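Local coordinates for protein VlsE1 (Borreliella burgdorferi, PDB 1L8W) that is a variable surface lipoprotein of the Lyme disease spirochaete, whose antigenic switching probably lets the bacterium evade the host immune response, at residues 149-153 with 154-158; 161-164 with 165-169; 221-224 with 225-229; 270-273 with 274-278. All blocks are in the same frame, centred on the assembly; numbering follows the deposited sequence.

Contact 1: residues 149-153 with 154-158; sequences KVADK and ASVKG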
ATOM      1  N   LYS A 149      -4.147  16.140  -9.264  1.00 36.79           N
ATOM      2  CA  LYS A 149      -4.342  16.636  -7.908  1.00 36.93           C
ATOM      3  C   LYS A 149      -3.323  16.067  -6.924  1.00 35.17           C
ATOM      4  O   LYS A 149      -2.601  15.108  -7.220  1.00 32.71           O
ATOM      5  CB  LYS A 149      -5.748  16.268  -7.405  1.00 40.93           C
ATOM      6  CG  LYS A 149      -6.906  16.919  -8.150  1.00 41.68           C
ATOM      7  CD  LYS A 149      -8.233  16.414  -7.614  1.00 47.20           C
ATOM      8  CE  LYS A 149      -9.417  17.094  -8.298  1.00 49.24           C
ATOM      9  NZ  LYS A 149     -10.719  16.572  -7.791  1.00 48.35           N
ATOM     10  N   VAL A 150      -3.269  16.680  -5.750  1.00 32.52           N
ATOM     11  CA  VAL A 150      -2.396  16.216  -4.687  1.00 31.10           C
ATOM     12  C   VAL A 150      -3.216  15.130  -4.010  1.00 30.70           C
ATOM     13  O   VAL A 150      -4.422  15.291  -3.840  1.00 31.97           O
ATOM     14  CB  VAL A 150      -2.116  17.315  -3.632  1.00 30.88           C
ATOM     15  CG1 VAL A 150      -1.275  16.736  -2.505  1.00 30.68           C
ATOM     16  CG2 VAL A 150      -1.403  18.502  -4.271  1.00 29.55           C
ATOM     17  N   ALA A 151      -2.580  14.026  -3.642  1.00 29.17           N
ATOM     18  CA  ALA A 151      -3.301  12.954  -2.971  1.00 29.11           C
ATOM     19  C   ALA A 151      -3.737  13.468  -1.609  1.00 27.59           C
ATOM     20  O   ALA A 151      -3.081  14.327  -1.031  1.00 27.56           O
ATOM     21  CB  ALA A 151      -2.405  11.732  -2.805  1.00 29.22           C
ATOM     22  N   ASP A 152      -4.849  12.944  -1.107  1.00 27.86           N
ATOM     23  CA  ASP A 152      -5.360  13.345   0.198  1.00 27.74           C
ATOM     24  C   ASP A 152      -4.367  12.853   1.242  1.00 27.93           C
ATOM     25  O   ASP A 152      -4.161  11.649   1.393  1.00 29.63           O
ATOM     26  CB  ASP A 152      -6.743  12.726   0.432  1.00 27.59           C
ATOM     27  CG  ASP A 152      -7.392  13.204   1.722  1.00 27.36           C
ATOM     28  OD1 ASP A 152      -7.019  12.720   2.813  1.00 28.06           O
ATOM     29  OD2 ASP A 152      -8.276  14.075   1.637  1.00 30.27           O
ATOM     30  N   LYS A 153      -3.747  13.784   1.959  1.00 28.26           N
ATOM     31  CA  LYS A 153      -2.751  13.420   2.957  1.00 27.90           C
ATOM     32  C   LYS A 153      -3.280  12.616   4.137  1.00 27.43           C
ATOM     33  O   LYS A 153      -2.570  11.762   4.668  1.00 26.55           O
ATOM     34  CB  LYS A 153      -2.017  14.673   3.448  1.00 30.61           C
ATOM     35  CG  LYS A 153      -2.882  15.908   3.550  1.00 36.27           C
ATOM     36  CD  LYS A 153      -2.135  17.058   4.206  1.00 39.09           C
ATOM     37  CE  LYS A 153      -1.731  16.696   5.628  1.00 40.70           C
ATOM     38  NZ  LYS A 153      -1.024  17.806   6.334  1.00 44.64           N
ATOM     39  N   ALA A 154      -4.518  12.876   4.551  1.00 26.36           N
ATOM     40  CA  ALA A 154      -5.100  12.143   5.672  1.00 25.98           C
ATOM     41  C   ALA A 154      -5.343  10.681   5.292  1.00 25.49           C
ATOM     42  O   ALA A 154      -5.261   9.791   6.138  1.00 28.25           O
ATOM     43  CB  ALA A 154      -6.411  12.797   6.110  1.00 25.64           C
ATOM     44  N   SER A 155      -5.655  10.438   4.023  1.00 23.52           N
ATOM     45  CA  SER A 155      -5.880   9.074   3.540  1.00 21.76           C
ATOM     46  C   SER A 155      -4.528   8.363   3.415  1.00 21.42           C
ATOM     47  O   SER A 155      -4.381   7.212   3.830  1.00 20.23           O
ATOM     48  CB  SER A 155      -6.575   9.099   2.174  1.00 21.26           C
ATOM     49  OG  SER A 155      -6.763   7.793   1.664  1.00 17.26           O
ATOM     50  N   VAL A 156      -3.547   9.062   2.844  1.00 21.31           N
ATOM     51  CA  VAL A 156      -2.203   8.509   2.662  1.00 20.85           C
ATOM     52  C   VAL A 156      -1.577   8.111   3.991  1.00 18.34           C
ATOM     53  O   VAL A 156      -1.251   6.947   4.212  1.00 17.91           O
ATOM     54  CB  VAL A 156      -1.243   9.528   1.980  1.00 22.70           C
ATOM     55  CG1 VAL A 156       0.122   8.907   1.805  1.00 23.05           C
ATOM     56  CG2 VAL A 156      -1.787   9.962   0.632  1.00 24.44           C
ATOM     57  N   LYS A 157      -1.418   9.087   4.880  1.00 19.05           N
ATOM     58  CA  LYS A 157      -0.804   8.843   6.183  1.00 17.72           C
ATOM     59  C   LYS A 157      -1.578   7.866   7.034  1.00 18.46           C
ATOM     60  O   LYS A 157      -0.981   7.077   7.775  1.00 16.98           O
ATOM     61  CB  LYS A 157      -0.624  10.152   6.955  1.00 18.68           C
ATOM     62  CG  LYS A 157       0.428  11.070   6.377  1.00 20.96           C
ATOM     63  CD  LYS A 157       0.835  12.121   7.392  1.00 26.73           C
ATOM     64  CE  LYS A 157      -0.339  12.995   7.786  1.00 28.65           C
ATOM     65  NZ  LYS A 157      -0.929  13.647   6.584  1.00 27.90           N
ATOM     66  N   GLY A 158      -2.907   7.925   6.941  1.00 16.63           N
ATOM     67  CA  GLY A 158      -3.731   7.018   7.717  1.00 13.43           C
ATOM     68  C   GLY A 158      -3.602   5.592   7.226  1.00 15.34           C
ATOM     69  O   GLY A 158      -3.551   4.647   8.012  1.00 17.44           O
TER
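Asp-152 reaches across to Ser-155 as the N-cap of helix 153-170, the helix that follows the loop after strand 141-142. The cap rests on one oxygen: Ser-155 N donates to Asp-152 OD1 at 2.9 Å, taking the anti lone pair, the one turned away from OD2. CG of Asp-152 stands anti to its own N (chi1 -175°), which turns OD1 toward the N-H of Ser-155 at the open end of the helix. The negative group should also interact favourably with the positive end of the helix dipole.

Backbone bonds take over at once. Val-156 N meets Asp-152 O at 3.0 Å, and a weak bond from Ser-155 N shares that oxygen. Lys-157 N continues the pattern to Lys-153 O.

Apolar packing is slight: Ala-151 CB touches Val-156 CG2 at 3.9 Å, on the buried side, where Val-156 also meets Ile-252 of helix 247-252. Ser-155 OG leaves the cap to its backbone N and instead bonds to Ala-131 O and Lys-283 N, tying the helix start to two other parts of the chain.

The two lysines run side by side. Lys-153 NZ and Lys-157 NZ lie 4.2 Å apart, a closeness that Asp-237, a weak and long ion-pair partner of Lys-153, may offset. The chain of Lys-157 bends at its last two torsions, bringing NZ back to Lys-153 O in a weak bond of 3.1 Å.

Contact 2: residues 161-164 with 165-169; sequences KGIK and EIVEA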
ATOM      1  N   LYS A 161      -0.193   4.439   8.480  1.00 22.82           N
ATOM      2  CA  LYS A 161      -0.188   4.208   9.912  1.00 22.80           C
ATOM      3  C   LYS A 161      -0.960   2.945  10.238  1.00 23.78           C
ATOM      4  O   LYS A 161      -0.568   2.178  11.119  1.00 22.68           O
ATOM      5  CB  LYS A 161      -0.792   5.404  10.649  1.00 26.09           C
ATOM      6  CG  LYS A 161      -0.873   5.215  12.150  1.00 25.78           C
ATOM      7  CD  LYS A 161      -1.400   6.464  12.827  1.00 31.08           C
ATOM      8  CE  LYS A 161      -1.487   6.283  14.335  1.00 32.54           C
ATOM      9  NZ  LYS A 161      -1.974   7.520  15.002  1.00 35.78           N
ATOM     10  N   GLY A 162      -2.063   2.729   9.527  1.00 24.49           N
ATOM     11  CA  GLY A 162      -2.853   1.538   9.769  1.00 24.07           C
ATOM     12  C   GLY A 162      -1.992   0.325   9.483  1.00 23.23           C
ATOM     13  O   GLY A 162      -1.934  -0.613  10.274  1.00 21.20           O
ATOM     14  N   ILE A 163      -1.314   0.357   8.340  1.00 24.84           N
ATOM     15  CA  ILE A 163      -0.437  -0.734   7.936  1.00 24.69           C
ATOM     16  C   ILE A 163       0.689  -0.939   8.949  1.00 24.06           C
ATOM     17  O   ILE A 163       1.029  -2.070   9.275  1.00 23.60           O
ATOM     18  CB  ILE A 163       0.153  -0.472   6.540  1.00 25.81           C
ATOM     19  CG1 ILE A 163      -0.967  -0.535   5.502  1.00 22.52           C
ATOM     20  CG2 ILE A 163       1.246  -1.487   6.232  1.00 26.70           C
ATOM     21  CD1 ILE A 163      -0.501  -0.420   4.077  1.00 22.33           C
ATOM     22  N   LYS A 164       1.264   0.151   9.453  1.00 25.55           N
ATOM     23  CA  LYS A 164       2.317   0.030  10.455  1.00 26.33           C
ATOM     24  C   LYS A 164       1.756  -0.651  11.707  1.00 25.51           C
ATOM     25  O   LYS A 164       2.390  -1.544  12.276  1.00 25.50           O
ATOM     26  CB  LYS A 164       2.885   1.404  10.831  1.00 28.27           C
ATOM     27  CG  LYS A 164       3.957   1.328  11.930  1.00 30.81           C
ATOM     28  CD  LYS A 164       4.733   2.631  12.076  1.00 32.80           C
ATOM     29  CE  LYS A 164       4.007   3.632  12.952  1.00 36.59           C
ATOM     30  NZ  LYS A 164       4.083   3.283  14.401  1.00 38.78           N
ATOM     31  N   GLU A 165       0.566  -0.230  12.133  1.00 25.38           N
ATOM     32  CA  GLU A 165      -0.075  -0.816  13.311  1.00 24.06           C
ATOM     33  C   GLU A 165      -0.361  -2.298  13.099  1.00 24.00           C
ATOM     34  O   GLU A 165      -0.191  -3.117  14.007  1.00 25.17           O
ATOM     35  CB  GLU A 165      -1.375  -0.069  13.633  1.00 26.25           C
ATOM     36  CG  GLU A 165      -1.188   1.154  14.544  1.00 29.16           C
ATOM     37  CD  GLU A 165      -2.316   2.172  14.434  1.00 30.78           C
ATOM     38  OE1 GLU A 165      -3.489   1.771  14.276  1.00 31.47           O
ATOM     39  OE2 GLU A 165      -2.026   3.387  14.524  1.00 34.06           O
ATOM     40  N   ILE A 166      -0.794  -2.649  11.895  1.00 23.15           N
ATOM     41  CA  ILE A 166      -1.092  -4.041  11.596  1.00 23.56           C
ATOM     42  C   ILE A 166       0.172  -4.884  11.722  1.00 23.82           C
ATOM     43  O   ILE A 166       0.187  -5.906  12.403  1.00 20.08           O
ATOM     44  CB  ILE A 166      -1.644  -4.194  10.173  1.00 23.12           C
ATOM     45  CG1 ILE A 166      -3.090  -3.682  10.112  1.00 22.52           C
ATOM     46  CG2 ILE A 166      -1.551  -5.647   9.743  1.00 26.91           C
ATOM     47  CD1 ILE A 166      -3.684  -3.678   8.707  1.00 16.36           C
ATOM     48  N   VAL A 167       1.233  -4.425  11.063  1.00 26.32           N
ATOM     49  CA  VAL A 167       2.514  -5.116  11.064  1.00 27.43           C
ATOM     50  C   VAL A 167       3.119  -5.246  12.461  1.00 28.83           C
ATOM     51  O   VAL A 167       3.693  -6.278  12.790  1.00 27.13           O
ATOM     52  CB  VAL A 167       3.523  -4.399  10.126  1.00 28.87           C
ATOM     53  CG1 VAL A 167       4.865  -5.146  10.122  1.00 27.90           C
ATOM     54  CG2 VAL A 167       2.944  -4.325   8.705  1.00 25.52           C
ATOM     55  N   GLU A 168       2.991  -4.206  13.282  1.00 30.75           N
ATOM     56  CA  GLU A 168       3.536  -4.261  14.637  1.00 33.05           C
ATOM     57  C   GLU A 168       2.705  -5.205  15.509  1.00 33.54           C
ATOM     58  O   GLU A 168       3.253  -6.003  16.272  1.00 30.31           O
ATOM     59  CB  GLU A 168       3.573  -2.863  15.269  1.00 35.98           C
ATOM     60  CG  GLU A 168       4.275  -1.824  14.406  1.00 40.41           C
ATOM     61  CD  GLU A 168       4.642  -0.550  15.157  1.00 42.83           C
ATOM     62  OE1 GLU A 168       3.809  -0.043  15.940  1.00 42.03           O
ATOM     63  OE2 GLU A 168       5.770  -0.049  14.944  1.00 44.09           O
ATOM     64  N   ALA A 169       1.383  -5.117  15.386  1.00 34.70           N
ATOM     65  CA  ALA A 169       0.486  -5.972  16.158  1.00 36.62           C
ATOM     66  C   ALA A 169       0.857  -7.437  15.960  1.00 39.13           C
ATOM     67  O   ALA A 169       0.742  -8.247  16.882  1.00 39.66           O
ATOM     68  CB  ALA A 169      -0.955  -5.740  15.730  1.00 36.23           C
TER
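Glu-165 N donates to Lys-161 O at 2.8 Å, with an N-H...O angle of 163°, in a regular turn of helix 153-170. Ile-166 N to Gly-162 O and Val-167 N to Ile-163 O repeat the i to i+4 pattern.

Two lysine-glutamate pairs at the same spacing ride on this backbone. Lys-161, fully extended, sends its aliphatic chain past the Glu-165 carboxylate: OE2 of Glu-165 lies 3.0 Å from CE of Lys-161, while NZ overshoots and ends 4.2 Å from OE2, beyond a salt bridge. The other oxygen, Glu-165 OE1, is bonded to Thr-127 OG1 of helix 106-131, a bond that probably fixes the turn of the carboxylate. Lys-164 behaves differently. Its chain folds at chi3 and chi4 (83° and 75°), bringing NZ round toward Glu-168; the outcome is a long salt bridge, NZ to OE1 3.7 Å, with OE2 at almost the same distance. Asp-232 OD1 is a second, weak ion-pair partner of that ammonium.

On the buried face Ile-163 CG2 meets Val-167 CG2 at 4.1 Å. Leu-224 of helix 220-230 packs against both side chains, and Ile-166 turns to helices 106-131 and 294-333.

The helix is therefore amphipathic: branched apolar chains face the bundle, and the loosely paired charges at its margin probably contribute more through general electrostatics than through any tight, directional bond.

Contact 3: residues 221-224 with 225-229; sequences EQIL and SAIVT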
ATOM      1  N   GLU A 221       6.177  -8.262   0.549  1.00 23.63           N
ATOM      2  CA  GLU A 221       6.789  -8.032   1.855  1.00 25.95           C
ATOM      3  C   GLU A 221       7.653  -6.770   1.829  1.00 26.40           C
ATOM      4  O   GLU A 221       7.536  -5.904   2.704  1.00 27.77           O
ATOM      5  CB  GLU A 221       7.663  -9.218   2.263  1.00 29.38           C
ATOM      6  CG  GLU A 221       6.922 -10.527   2.456  1.00 32.97           C
ATOM      7  CD  GLU A 221       6.244 -11.003   1.184  1.00 36.20           C
ATOM      8  OE1 GLU A 221       6.905 -11.005   0.124  1.00 37.24           O
ATOM      9  OE2 GLU A 221       5.053 -11.380   1.245  1.00 37.63           O
ATOM     10  N   GLN A 222       8.512  -6.665   0.820  1.00 25.18           N
ATOM     11  CA  GLN A 222       9.400  -5.511   0.688  1.00 24.21           C
ATOM     12  C   GLN A 222       8.639  -4.197   0.575  1.00 23.14           C
ATOM     13  O   GLN A 222       9.027  -3.202   1.178  1.00 25.01           O
ATOM     14  CB  GLN A 222      10.321  -5.687  -0.525  1.00 20.84           C
ATOM     15  CG  GLN A 222      11.393  -6.741  -0.337  1.00 19.66           C
ATOM     16  CD  GLN A 222      12.255  -6.909  -1.576  1.00 22.78           C
ATOM     17  OE1 GLN A 222      11.853  -7.550  -2.544  1.00 18.26           O
ATOM     18  NE2 GLN A 222      13.441  -6.309  -1.556  1.00 25.54           N
ATOM     19  N   ILE A 223       7.565  -4.190  -0.208  1.00 23.43           N
ATOM     20  CA  ILE A 223       6.754  -2.986  -0.360  1.00 22.81           C
ATOM     21  C   ILE A 223       6.065  -2.675   0.975  1.00 21.47           C
ATOM     22  O   ILE A 223       5.924  -1.515   1.357  1.00 20.68           O
ATOM     23  CB  ILE A 223       5.687  -3.163  -1.461  1.00 21.02           C
ATOM     24  CG1 ILE A 223       6.367  -3.480  -2.798  1.00 22.78           C
ATOM     25  CG2 ILE A 223       4.887  -1.891  -1.608  1.00 17.47           C
ATOM     26  CD1 ILE A 223       5.419  -3.974  -3.884  1.00 20.12           C
ATOM     27  N   LEU A 224       5.657  -3.724   1.681  1.00 20.81           N
ATOM     28  CA  LEU A 224       5.001  -3.587   2.974  1.00 22.09           C
ATOM     29  C   LEU A 224       5.968  -2.934   3.958  1.00 23.64           C
ATOM     30  O   LEU A 224       5.618  -1.977   4.648  1.00 24.61           O
ATOM     31  CB  LEU A 224       4.594  -4.962   3.512  1.00 21.96           C
ATOM     32  CG  LEU A 224       3.185  -5.160   4.092  1.00 21.16           C
ATOM     33  CD1 LEU A 224       3.182  -6.401   4.973  1.00 19.04           C
ATOM     34  CD2 LEU A 224       2.760  -3.953   4.904  1.00 19.28           C
ATOM     35  N   SER A 225       7.192  -3.456   4.012  1.00 24.52           N
ATOM     36  CA  SER A 225       8.219  -2.936   4.907  1.00 22.85           C
ATOM     37  C   SER A 225       8.515  -1.465   4.606  1.00 22.28           C
ATOM     38  O   SER A 225       8.635  -0.645   5.519  1.00 20.16           O
ATOM     39  CB  SER A 225       9.499  -3.773   4.775  1.00 24.03           C
ATOM     40  OG  SER A 225      10.453  -3.415   5.762  1.00 28.84           O
ATOM     41  N   ALA A 226       8.632  -1.130   3.326  1.00 21.29           N
ATOM     42  CA  ALA A 226       8.903   0.252   2.938  1.00 21.11           C
ATOM     43  C   ALA A 226       7.803   1.195   3.442  1.00 21.69           C
ATOM     44  O   ALA A 226       8.076   2.344   3.787  1.00 21.23           O
ATOM     45  CB  ALA A 226       9.034   0.361   1.411  1.00 19.34           C
ATOM     46  N   ILE A 227       6.561   0.717   3.483  1.00 21.72           N
ATOM     47  CA  ILE A 227       5.463   1.556   3.960  1.00 23.20           C
ATOM     48  C   ILE A 227       5.518   1.670   5.481  1.00 22.67           C
ATOM     49  O   ILE A 227       5.278   2.731   6.048  1.00 22.71           O
ATOM     50  CB  ILE A 227       4.084   0.996   3.526  1.00 23.35           C
ATOM     51  CG1 ILE A 227       3.944   1.081   1.995  1.00 19.75           C
ATOM     52  CG2 ILE A 227       2.966   1.791   4.207  1.00 21.94           C
ATOM     53  CD1 ILE A 227       2.703   0.370   1.423  1.00 15.37           C
ATOM     54  N   VAL A 228       5.847   0.569   6.141  1.00 23.81           N
ATOM     55  CA  VAL A 228       5.956   0.562   7.594  1.00 22.55           C
ATOM     56  C   VAL A 228       7.015   1.575   8.058  1.00 24.62           C
ATOM     57  O   VAL A 228       6.780   2.351   8.991  1.00 26.11           O
ATOM     58  CB  VAL A 228       6.339  -0.838   8.092  1.00 21.68           C
ATOM     59  CG1 VAL A 228       6.531  -0.821   9.590  1.00 21.66           C
ATOM     60  CG2 VAL A 228       5.257  -1.839   7.706  1.00 23.39           C
ATOM     61  N   THR A 229       8.175   1.568   7.403  1.00 23.72           N
ATOM     62  CA  THR A 229       9.269   2.480   7.742  1.00 23.16           C
ATOM     63  C   THR A 229       8.851   3.914   7.464  1.00 23.67           C
ATOM     64  O   THR A 229       9.105   4.820   8.256  1.00 24.97           O
ATOM     65  CB  THR A 229      10.534   2.174   6.897  1.00 24.70           C
ATOM     66  OG1 THR A 229      10.933   0.816   7.111  1.00 30.52           O
ATOM     67  CG2 THR A 229      11.684   3.093   7.274  1.00 25.68           C
TER
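Leu-224 and Val-228 meet one turn apart on helix 220-230, CD2 of the leucine lying 4.3 Å from CG2 of the valine. The leucine is the unusual conformer: chi1 of -134° falls well away from a staggered value, while chi2 is near -160°, and the exact setting of this side chain should be read with caution. It also touches Ala-315 and Ile-316 of helix 294-333. Val-228 is conventional, with CG1 anti to the backbone N (chi1 177°). That setting leaves CG2 beside the N, 3.1 Å from Leu-224 O, and on the side where Leu-224 CD2 arrives.

Ile-223 and Ile-227 form the second apolar pair. Both have CG1 anti to the carbonyl carbon and an extended chi2, yet they meet by unlike branches: the short CG2 of Ile-223 lies 4.4 Å from CD1, the far end of Ile-227. Ala-226, with only a methyl group, lets helix 269-281 come close, at Gln-271 and Ala-274.

Underneath run the backbone bonds. Ser-225 N to Glu-221 O is the shortest at 2.8 Å; Ala-226 N to Gln-222 O is 3.0 Å. Leu-224 O accepts from Val-228 N and, weakly, from Ile-227 N. The polar ends of Glu-221 and Gln-222 turn back to Ser-219, just before the helix.

With its apolar pairs at i and i+4, this is a short helix of an all-helical core, its apolar side packed on helices 153-170, 269-281 and 294-333 and its other side partly open to solvent.

Contact 4: residues 270-273 with 274-278; sequences DQIA and AAIAL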
ATOM      1  N   ASP A 270      11.847  -0.540  -3.999  1.00 23.96           N
ATOM      2  CA  ASP A 270      10.853  -0.813  -2.973  1.00 23.56           C
ATOM      3  C   ASP A 270      10.171   0.471  -2.478  1.00 22.00           C
ATOM      4  O   ASP A 270       9.008   0.435  -2.072  1.00 21.25           O
ATOM      5  CB  ASP A 270      11.477  -1.613  -1.822  1.00 24.53           C
ATOM      6  CG  ASP A 270      12.692  -0.939  -1.225  1.00 29.31           C
ATOM      7  OD1 ASP A 270      13.222   0.009  -1.851  1.00 25.47           O
ATOM      8  OD2 ASP A 270      13.121  -1.373  -0.128  1.00 31.17           O
ATOM      9  N   GLN A 271      10.886   1.596  -2.550  1.00 20.47           N
ATOM     10  CA  GLN A 271      10.364   2.903  -2.148  1.00 20.39           C
ATOM     11  C   GLN A 271       9.413   3.430  -3.222  1.00 21.25           C
ATOM     12  O   GLN A 271       8.346   3.985  -2.927  1.00 20.96           O
ATOM     13  CB  GLN A 271      11.504   3.898  -1.972  1.00 22.51           C
ATOM     14  CG  GLN A 271      12.583   3.454  -0.993  1.00 27.13           C
ATOM     15  CD  GLN A 271      12.036   3.205   0.393  1.00 27.74           C
ATOM     16  OE1 GLN A 271      11.323   4.039   0.948  1.00 28.80           O
ATOM     17  NE2 GLN A 271      12.374   2.059   0.966  1.00 32.59           N
ATOM     18  N   ILE A 272       9.816   3.266  -4.475  1.00 18.85           N
ATOM     19  CA  ILE A 272       8.992   3.690  -5.595  1.00 20.63           C
ATOM     20  C   ILE A 272       7.699   2.867  -5.586  1.00 19.82           C
ATOM     21  O   ILE A 272       6.606   3.421  -5.662  1.00 19.09           O
ATOM     22  CB  ILE A 272       9.720   3.468  -6.923  1.00 18.68           C
ATOM     23  CG1 ILE A 272      10.971   4.347  -6.960  1.00 19.63           C
ATOM     24  CG2 ILE A 272       8.785   3.746  -8.082  1.00 17.47           C
ATOM     25  CD1 ILE A 272      11.851   4.128  -8.160  1.00 19.45           C
ATOM     26  N   ALA A 273       7.842   1.548  -5.491  1.00 17.84           N
ATOM     27  CA  ALA A 273       6.697   0.639  -5.461  1.00 18.56           C
ATOM     28  C   ALA A 273       5.754   0.970  -4.293  1.00 19.42           C
ATOM     29  O   ALA A 273       4.534   0.774  -4.392  1.00 19.09           O
ATOM     30  CB  ALA A 273       7.179  -0.798  -5.359  1.00 17.55           C
ATOM     31  N   ALA A 274       6.325   1.476  -3.196  1.00 18.49           N
ATOM     32  CA  ALA A 274       5.547   1.873  -2.025  1.00 17.62           C
ATOM     33  C   ALA A 274       4.791   3.177  -2.285  1.00 17.10           C
ATOM     34  O   ALA A 274       3.631   3.321  -1.884  1.00 17.56           O
ATOM     35  CB  ALA A 274       6.453   2.042  -0.809  1.00 14.87           C
ATOM     36  N   ALA A 275       5.457   4.129  -2.937  1.00 14.74           N
ATOM     37  CA  ALA A 275       4.843   5.419  -3.252  1.00 17.72           C
ATOM     38  C   ALA A 275       3.665   5.162  -4.167  1.00 16.69           C
ATOM     39  O   ALA A 275       2.614   5.792  -4.062  1.00 18.26           O
ATOM     40  CB  ALA A 275       5.854   6.338  -3.956  1.00 15.08           C
ATOM     41  N   ILE A 276       3.878   4.216  -5.068  1.00 17.42           N
ATOM     42  CA  ILE A 276       2.888   3.810  -6.040  1.00 16.51           C
ATOM     43  C   ILE A 276       1.687   3.138  -5.383  1.00 16.27           C
ATOM     44  O   ILE A 276       0.547   3.525  -5.640  1.00 17.36           O
ATOM     45  CB  ILE A 276       3.527   2.863  -7.093  1.00 15.63           C
ATOM     46  CG1 ILE A 276       4.470   3.677  -7.994  1.00 17.46           C
ATOM     47  CG2 ILE A 276       2.459   2.161  -7.900  1.00 14.50           C
ATOM     48  CD1 ILE A 276       5.146   2.892  -9.112  1.00 13.12           C
ATOM     49  N   ALA A 277       1.932   2.155  -4.524  1.00 16.14           N
ATOM     50  CA  ALA A 277       0.829   1.449  -3.867  1.00 17.19           C
ATOM     51  C   ALA A 277       0.018   2.366  -2.955  1.00 18.17           C
ATOM     52  O   ALA A 277      -1.210   2.269  -2.913  1.00 17.30           O
ATOM     53  CB  ALA A 277       1.351   0.252  -3.077  1.00 18.57           C
ATOM     54  N   LEU A 278       0.700   3.251  -2.233  1.00 14.70           N
ATOM     55  CA  LEU A 278       0.016   4.184  -1.342  1.00 16.55           C
ATOM     56  C   LEU A 278      -0.850   5.159  -2.131  1.00 18.45           C
ATOM     57  O   LEU A 278      -1.982   5.448  -1.741  1.00 20.48           O
ATOM     58  CB  LEU A 278       1.024   4.976  -0.511  1.00 13.69           C
ATOM     59  CG  LEU A 278       1.534   4.320   0.774  1.00 17.24           C
ATOM     60  CD1 LEU A 278       2.754   5.064   1.273  1.00 14.22           C
ATOM     61  CD2 LEU A 278       0.427   4.313   1.827  1.00 12.18           C
TER
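Ile-272 and Ile-276 make the tight side of this turn of helix 269-281, lying side by side and pointing the same way. CG2 of Ile-272 comes within 3.9 Å of CD1 of Ile-276. In both, CG1 is anti to the carbonyl carbon (chi1 -64° and -71°), and chi2 is extended, so each long branch runs back along the helix toward its start; that of Ile-276 reaches its neighbour's short branch. Ala-211 and Val-215 of helix 205-216, with Phe-194, cover Ile-276.

Alanines make up much of the rest of the buried surface. Ala-273 touches Ile-223 and Val-215; Ala-274 meets Ile-227 of helix 220-230, and Ala-275 meets Ala-250 of helix 247-252. Here the backbone bonds are sound: Ala-275 N to Gln-271 O, Ile-276 N to Ile-272 O and Ala-277 N to Ala-273 O all measure 2.9 Å.

The start of the segment is looser. Asp-270 and Gln-271 are partly exposed, their CB atoms pointing away from 274-278, and the bond from Ala-274 N to Asp-270 O is weak, 3.1 Å with an angle of 132° at the hydrogen. Gln-271 leans against Met-266 and Pro-247.

Between the two sides the chemistry changes from polar side chains to apolar ones. No side-chain hydrogen bond joins 270-273 to 274-278, so cohesion within this turn rests on main-chain bonds and on methyl contacts, a composition that allows several helices to approach at short range.

In the fold
All four contacts are local turns in one polypeptide, following one another along the chain without nesting or crossing, and none closes a long loop. Contact 1 starts helix 153-170 and contact 2 lies farther along it, their centres about 17 Å apart. The chain then returns through helix 205-216 to contact 3, whose Val-228 CG2 packs 3.5 Å from Val-167 CG2 of contact 2. Contact 4, on helix 269-281, lies against contact 3, with Ala-226 CB 3.5 Å from Asp-270 O. Its Leu-278 CD2 also reaches Val-156 O of contact 1. Helix 220-230 thus bridges helices 153-170 and 269-281, while contacts 2 and 4 do not touch.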